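Local coordinates for DNA protection during starvation protein (Brevibacillus brevis, PDB 1N1Q) that probably protects DNA during starvation by condensing it and by oxidising ferrous iron with hydrogen peroxide, storing the product as a mineral inside a hollow twelve-subunit shell, at residues Y24-N29 and V97-N102; E81-E86 and F104-G109. All coordinates share one frame; numbering follows the deposited sequence.

Overall arrangement
Two contacts on helix 93-120 illustrate how a helical bundle is tied both to a neighbouring helix and to a loop. Contact 1 sets it against helix 4-33; contact 2 packs its 104-109 part against the loop 81-86. Their centres lie 11 Å apart, and K26 of contact 1 bridges them, its NZ standing 2.7 Å from K85 O in a probable hydrogen bond. Contact 1 is the one nearer the iron: the side chain of L27 is about 6 Å from that of H31, an iron ligand, and about 11 Å from a bound mu-oxo-diiron. Contact 2 lies away from the iron sites and is structural packing.

Contact 1 (Y24-N29 and V97-N102); sequences YVKLHN and VSSVVN
In the ferritin-like four-helix bundle of this Dps subunit, K26 and L27 of helix 4-33 meet S99 and V100 of helix 93-120. The two helices run in roughly opposite directions, and the backbones come nearest at L27 and V100, whose CA atoms are 8.3 Å apart. At that spacing the side chains touch lightly, each helix offering one polar and one apolar neighbour.

The apolar half faces the bundle interior. L27 and V100 meet at about a right angle, through one methyl of each, L27 CD2 lying 4.1 Å from V100 CG2. Around them L49 and Y50 of helix 39-66 pack on L27, while L144 of helix 124-148 packs on V100, so all four long helices share this layer of the core. One turn along the helix from L27 is H31, a ligand of the ferroxidase iron, so this packing lies close to a residue of that site, though L27 does not reach the iron.

The polar half depends on reach. The side chain of K26 is stretched out, CG anti to the backbone N (chi1 -167°) and every later torsion also near 180°, which carries the ammonium across to the other helix. There it forms a salt bridge with D103, the next residue after the segment 97-102. S99 OG sits 3.6 Å from K26 NZ and equally close to CE, alongside the end of the chain and too far for a direct hydrogen bond. A water links the two sides instead: it accepts from K26 NZ at 3.2 Å and donates to the backbone S99 O, also at 3.2 Å.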
loop_
_atom_site.group_PDB
_atom_site.type_symbol
_atom_site.label_atom_id
_atom_site.label_comp_id
_atom_site.label_asym_id
_atom_site.label_seq_id
_atom_site.Cartn_x
_atom_site.Cartn_y
_atom_site.Cartn_z
ATOM N N TYR A 24 6.857 18.809 16.128
ATOM C CA TYR A 24 5.993 18.118 15.177
ATOM C C TYR A 24 4.601 17.998 15.788
ATOM O O TYR A 24 3.590 18.214 15.119
ATOM C CB TYR A 24 6.544 16.726 14.860
ATOM C CG TYR A 24 5.662 15.918 13.927
ATOM C CD1 TYR A 24 5.605 16.201 12.558
ATOM C CD2 TYR A 24 4.886 14.870 14.414
ATOM C CE1 TYR A 24 4.795 15.454 11.701
ATOM C CE2 TYR A 24 4.073 14.121 13.568
ATOM C CZ TYR A 24 4.035 14.414 12.215
ATOM O OH TYR A 24 3.242 13.657 11.380
ATOM N N VAL A 25 4.551 17.657 17.071
ATOM C CA VAL A 25 3.266 17.513 17.748
ATOM C C VAL A 25 2.680 18.856 18.179
ATOM O O VAL A 25 1.465 19.043 18.165
ATOM C CB VAL A 25 3.390 16.570 18.965
ATOM C CG1 VAL A 25 2.163 16.699 19.883
ATOM C CG2 VAL A 25 3.512 15.139 18.486
ATOM N N LYS A 26 3.542 19.801 18.531
ATOM C CA LYS A 26 3.078 21.118 18.956
ATOM C C LYS A 26 2.404 21.842 17.792
ATOM O O LYS A 26 1.359 22.477 17.956
ATOM C CB LYS A 26 4.255 21.945 19.484
ATOM C CG LYS A 26 3.847 23.212 20.246
ATOM C CD LYS A 26 5.077 23.904 20.848
ATOM C CE LYS A 26 4.700 25.072 21.752
ATOM N NZ LYS A 26 5.913 25.663 22.399
ATOM N N LEU A 27 3.006 21.736 16.614
ATOM C CA LEU A 27 2.464 22.369 15.421
ATOM C C LEU A 27 1.145 21.707 15.013
ATOM O O LEU A 27 0.248 22.360 14.471
ATOM C CB LEU A 27 3.491 22.304 14.295
ATOM C CG LEU A 27 4.708 23.192 14.594
ATOM C CD1 LEU A 27 5.853 22.859 13.655
ATOM C CD2 LEU A 27 4.306 24.669 14.462
ATOM N N HIS A 28 1.029 20.409 15.279
ATOM C CA HIS A 28 -0.206 19.676 14.997
ATOM C C HIS A 28 -1.254 20.220 15.957
ATOM O O HIS A 28 -2.408 20.420 15.591
ATOM C CB HIS A 28 -0.017 18.170 15.246
ATOM C CG HIS A 28 0.365 17.399 14.021
ATOM N ND1 HIS A 28 -0.559 16.968 13.092
ATOM C CD2 HIS A 28 1.572 16.983 13.568
ATOM C CE1 HIS A 28 0.061 16.318 12.124
ATOM N NE2 HIS A 28 1.354 16.312 12.388
ATOM N N ASN A 29 -0.831 20.469 17.191
ATOM C CA ASN A 29 -1.725 20.997 18.221
ATOM C C ASN A 29 -2.353 22.298 17.740
ATOM O O ASN A 29 -3.564 22.473 17.799
ATOM C CB ASN A 29 -0.953 21.245 19.521
ATOM C CG ASN A 29 -1.856 21.650 20.672
ATOM O OD1 ASN A 29 -2.587 22.637 20.586
ATOM N ND2 ASN A 29 -1.806 20.888 21.764
ATOM N N VAL A 97 0.692 31.823 17.099
ATOM C CA VAL A 97 1.682 32.420 16.203
ATOM C C VAL A 97 2.836 32.965 17.037
ATOM O O VAL A 97 4.007 32.725 16.739
ATOM C CB VAL A 97 1.067 33.574 15.379
ATOM C CG1 VAL A 97 2.131 34.227 14.513
ATOM C CG2 VAL A 97 -0.069 33.039 14.514
ATOM N N SER A 98 2.489 33.685 18.096
ATOM C CA SER A 98 3.482 34.268 18.984
ATOM C C SER A 98 4.359 33.174 19.610
ATOM O O SER A 98 5.565 33.352 19.797
ATOM C CB SER A 98 2.772 35.075 20.073
ATOM O OG SER A 98 3.703 35.812 20.835
ATOM N N SER A 99 3.746 32.035 19.914
ATOM C CA SER A 99 4.479 30.915 20.500
ATOM C C SER A 99 5.492 30.331 19.501
ATOM O O SER A 99 6.615 29.971 19.867
ATOM C CB SER A 99 3.500 29.830 20.948
ATOM O OG SER A 99 4.188 28.660 21.349
ATOM N N VAL A 100 5.092 30.233 18.239
ATOM C CA VAL A 100 5.993 29.707 17.219
ATOM C C VAL A 100 7.140 30.685 17.035
ATOM O O VAL A 100 8.285 30.281 16.844
ATOM C CB VAL A 100 5.278 29.504 15.873
ATOM C CG1 VAL A 100 6.270 29.041 14.818
ATOM C CG2 VAL A 100 4.159 28.480 16.037
ATOM N N VAL A 101 6.833 31.978 17.098
ATOM C CA VAL A 101 7.871 32.993 16.964
ATOM C C VAL A 101 8.885 32.817 18.098
ATOM O O VAL A 101 10.088 32.801 17.852
ATOM C CB VAL A 101 7.285 34.421 17.026
ATOM C CG1 VAL A 101 8.407 35.445 17.206
ATOM C CG2 VAL A 101 6.514 34.718 15.742
ATOM N N ASN A 102 8.390 32.665 19.326
ATOM C CA ASN A 102 9.267 32.481 20.479
ATOM C C ASN A 102 10.127 31.229 20.324
ATOM O O ASN A 102 11.332 31.267 20.550
ATOM C CB ASN A 102 8.465 32.368 21.779
ATOM C CG ASN A 102 7.780 33.663 22.158
ATOM O OD1 ASN A 102 8.187 34.743 21.726
ATOM N ND2 ASN A 102 6.741 33.563 22.978
HETATM O O HOH W 1 6.218 28.787 22.777
#

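Contact 2 (E81-E86 and F104-G109); sequences EASIKE and FVDLVG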
loop_
_atom_site.group_PDB
_atom_site.type_symbol
_atom_site.label_atom_id
_atom_site.label_comp_id
_atom_site.label_asym_id
_atom_site.label_seq_id
_atom_site.Cartn_x
_atom_site.Cartn_y
_atom_site.Cartn_z
ATOM N N GLU A 81 15.212 15.844 26.596
ATOM C CA GLU A 81 16.253 16.695 26.036
ATOM C C GLU A 81 15.813 17.992 25.368
ATOM O O GLU A 81 16.608 18.921 25.251
ATOM C CB GLU A 81 17.092 15.879 25.048
ATOM C CG GLU A 81 17.801 14.679 25.662
ATOM C CD GLU A 81 18.682 15.064 26.835
ATOM O OE1 GLU A 81 19.312 16.134 26.767
ATOM O OE2 GLU A 81 18.755 14.298 27.819
ATOM N N ALA A 82 14.561 18.063 24.932
ATOM C CA ALA A 82 14.071 19.265 24.257
ATOM C C ALA A 82 14.045 20.506 25.144
ATOM O O ALA A 82 13.760 20.425 26.342
ATOM C CB ALA A 82 12.673 19.015 23.698
ATOM N N SER A 83 14.345 21.656 24.544
ATOM C CA SER A 83 14.320 22.926 25.255
ATOM C C SER A 83 12.978 23.577 24.940
ATOM O O SER A 83 12.571 24.550 25.574
ATOM C CB SER A 83 15.469 23.834 24.800
ATOM O OG SER A 83 15.451 24.031 23.405
ATOM N N ILE A 84 12.290 23.016 23.950
ATOM C CA ILE A 84 10.982 23.511 23.541
ATOM C C ILE A 84 9.866 22.937 24.438
ATOM O O ILE A 84 9.841 21.736 24.697
ATOM C CB ILE A 84 10.703 23.139 22.062
ATOM C CG1 ILE A 84 11.824 23.697 21.176
ATOM C CG2 ILE A 84 9.320 23.637 21.655
ATOM C CD1 ILE A 84 11.371 24.511 20.003
ATOM N N LYS A 85 8.960 23.794 24.923
ATOM C CA LYS A 85 7.838 23.368 25.779
ATOM C C LYS A 85 6.632 22.977 24.917
ATOM O O LYS A 85 6.487 23.460 23.797
ATOM C CB LYS A 85 7.410 24.495 26.739
ATOM C CG LYS A 85 8.499 25.035 27.651
ATOM C CD LYS A 85 9.072 23.976 28.576
ATOM C CE LYS A 85 9.902 24.633 29.675
ATOM N NZ LYS A 85 10.732 23.654 30.437
ATOM N N GLU A 86 5.770 22.114 25.452
ATOM C CA GLU A 86 4.586 21.659 24.729
ATOM C C GLU A 86 3.489 22.702 24.859
ATOM O O GLU A 86 3.546 23.561 25.740
ATOM C CB GLU A 86 4.130 20.305 25.284
ATOM C CG GLU A 86 5.245 19.262 25.246
ATOM C CD GLU A 86 4.729 17.853 25.060
ATOM O OE1 GLU A 86 4.416 17.185 26.066
ATOM O OE2 GLU A 86 4.627 17.421 23.894
ATOM N N PHE A 104 10.901 29.480 17.512
ATOM C CA PHE A 104 11.852 29.613 16.411
ATOM C C PHE A 104 13.009 30.534 16.789
ATOM O O PHE A 104 14.154 30.293 16.414
ATOM C CB PHE A 104 11.152 30.139 15.157
ATOM C CG PHE A 104 10.346 29.098 14.417
ATOM C CD1 PHE A 104 9.767 29.400 13.183
ATOM C CD2 PHE A 104 10.177 27.817 14.936
ATOM C CE1 PHE A 104 9.032 28.443 12.482
ATOM C CE2 PHE A 104 9.442 26.854 14.239
ATOM C CZ PHE A 104 8.872 27.162 13.018
ATOM N N VAL A 105 12.711 31.588 17.536
ATOM C CA VAL A 105 13.754 32.510 17.964
ATOM C C VAL A 105 14.730 31.776 18.886
ATOM O O VAL A 105 15.942 31.954 18.780
ATOM C CB VAL A 105 13.161 33.738 18.698
ATOM C CG1 VAL A 105 14.280 34.611 19.269
ATOM C CG2 VAL A 105 12.322 34.553 17.735
ATOM N N ASP A 106 14.193 30.942 19.774
ATOM C CA ASP A 106 15.022 30.178 20.692
ATOM C C ASP A 106 15.907 29.214 19.887
ATOM O O ASP A 106 17.115 29.120 20.121
ATOM C CB ASP A 106 14.130 29.410 21.668
ATOM C CG ASP A 106 14.904 28.838 22.845
ATOM O OD1 ASP A 106 15.896 29.468 23.254
ATOM O OD2 ASP A 106 14.492 27.782 23.364
ATOM N N LEU A 107 15.309 28.518 18.925
ATOM C CA LEU A 107 16.050 27.584 18.087
ATOM C C LEU A 107 17.156 28.262 17.288
ATOM O O LEU A 107 18.235 27.699 17.109
ATOM C CB LEU A 107 15.109 26.851 17.127
ATOM C CG LEU A 107 14.045 25.950 17.759
ATOM C CD1 LEU A 107 13.361 25.146 16.663
ATOM C CD2 LEU A 107 14.688 25.016 18.783
ATOM N N VAL A 108 16.896 29.467 16.793
ATOM C CA VAL A 108 17.917 30.188 16.028
ATOM C C VAL A 108 19.147 30.385 16.910
ATOM O O VAL A 108 20.279 30.194 16.466
ATOM C CB VAL A 108 17.404 31.569 15.549
ATOM C CG1 VAL A 108 18.580 32.462 15.135
ATOM C CG2 VAL A 108 16.471 31.382 14.357
ATOM N N GLY A 109 18.912 30.753 18.165
ATOM C CA GLY A 109 20.010 30.950 19.093
ATOM C C GLY A 109 20.756 29.652 19.348
ATOM O O GLY A 109 21.989 29.633 19.373
#
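I84 and D106 mark the closest backbone approach, with CA atoms 8.3 Å apart, where an irregular segment passes alongside a helix. A82 is the first residue to leave helical geometry after helix 75-81, and from I84 onward the chain is extended, running in roughly the opposite direction to the 104-109 part of helix 93-120.

I84 and L107 carry the contact. In I84, CG1 lies beside the backbone N (chi1 -57°), and an unstaggered chi2 of -128° turns CD1 to the leucine fork, where it lies 3.6 Å from L107 CD2 and 3.9 Å from L107 CD1; the two side chains cross at about a right angle. L23 of helix 4-33 also packs on I84, and L137 of helix 124-148 on L107, so the pair is joined to the apolar core of the bundle.

Nearer the surface, S83 OG is 3.9 Å from D106 OD2, too far for a hydrogen bond; its partner is E110 OE2, one turn beyond D106. The amides of S83 and I84 both bond to N19 OD1 of helix 4-33. Within the contact the loop is thus joined to helix 93-120 by apolar packing, while hydrogen bonds from S83 and I84 go to E110, just beyond 104-109 on that helix, and to N19.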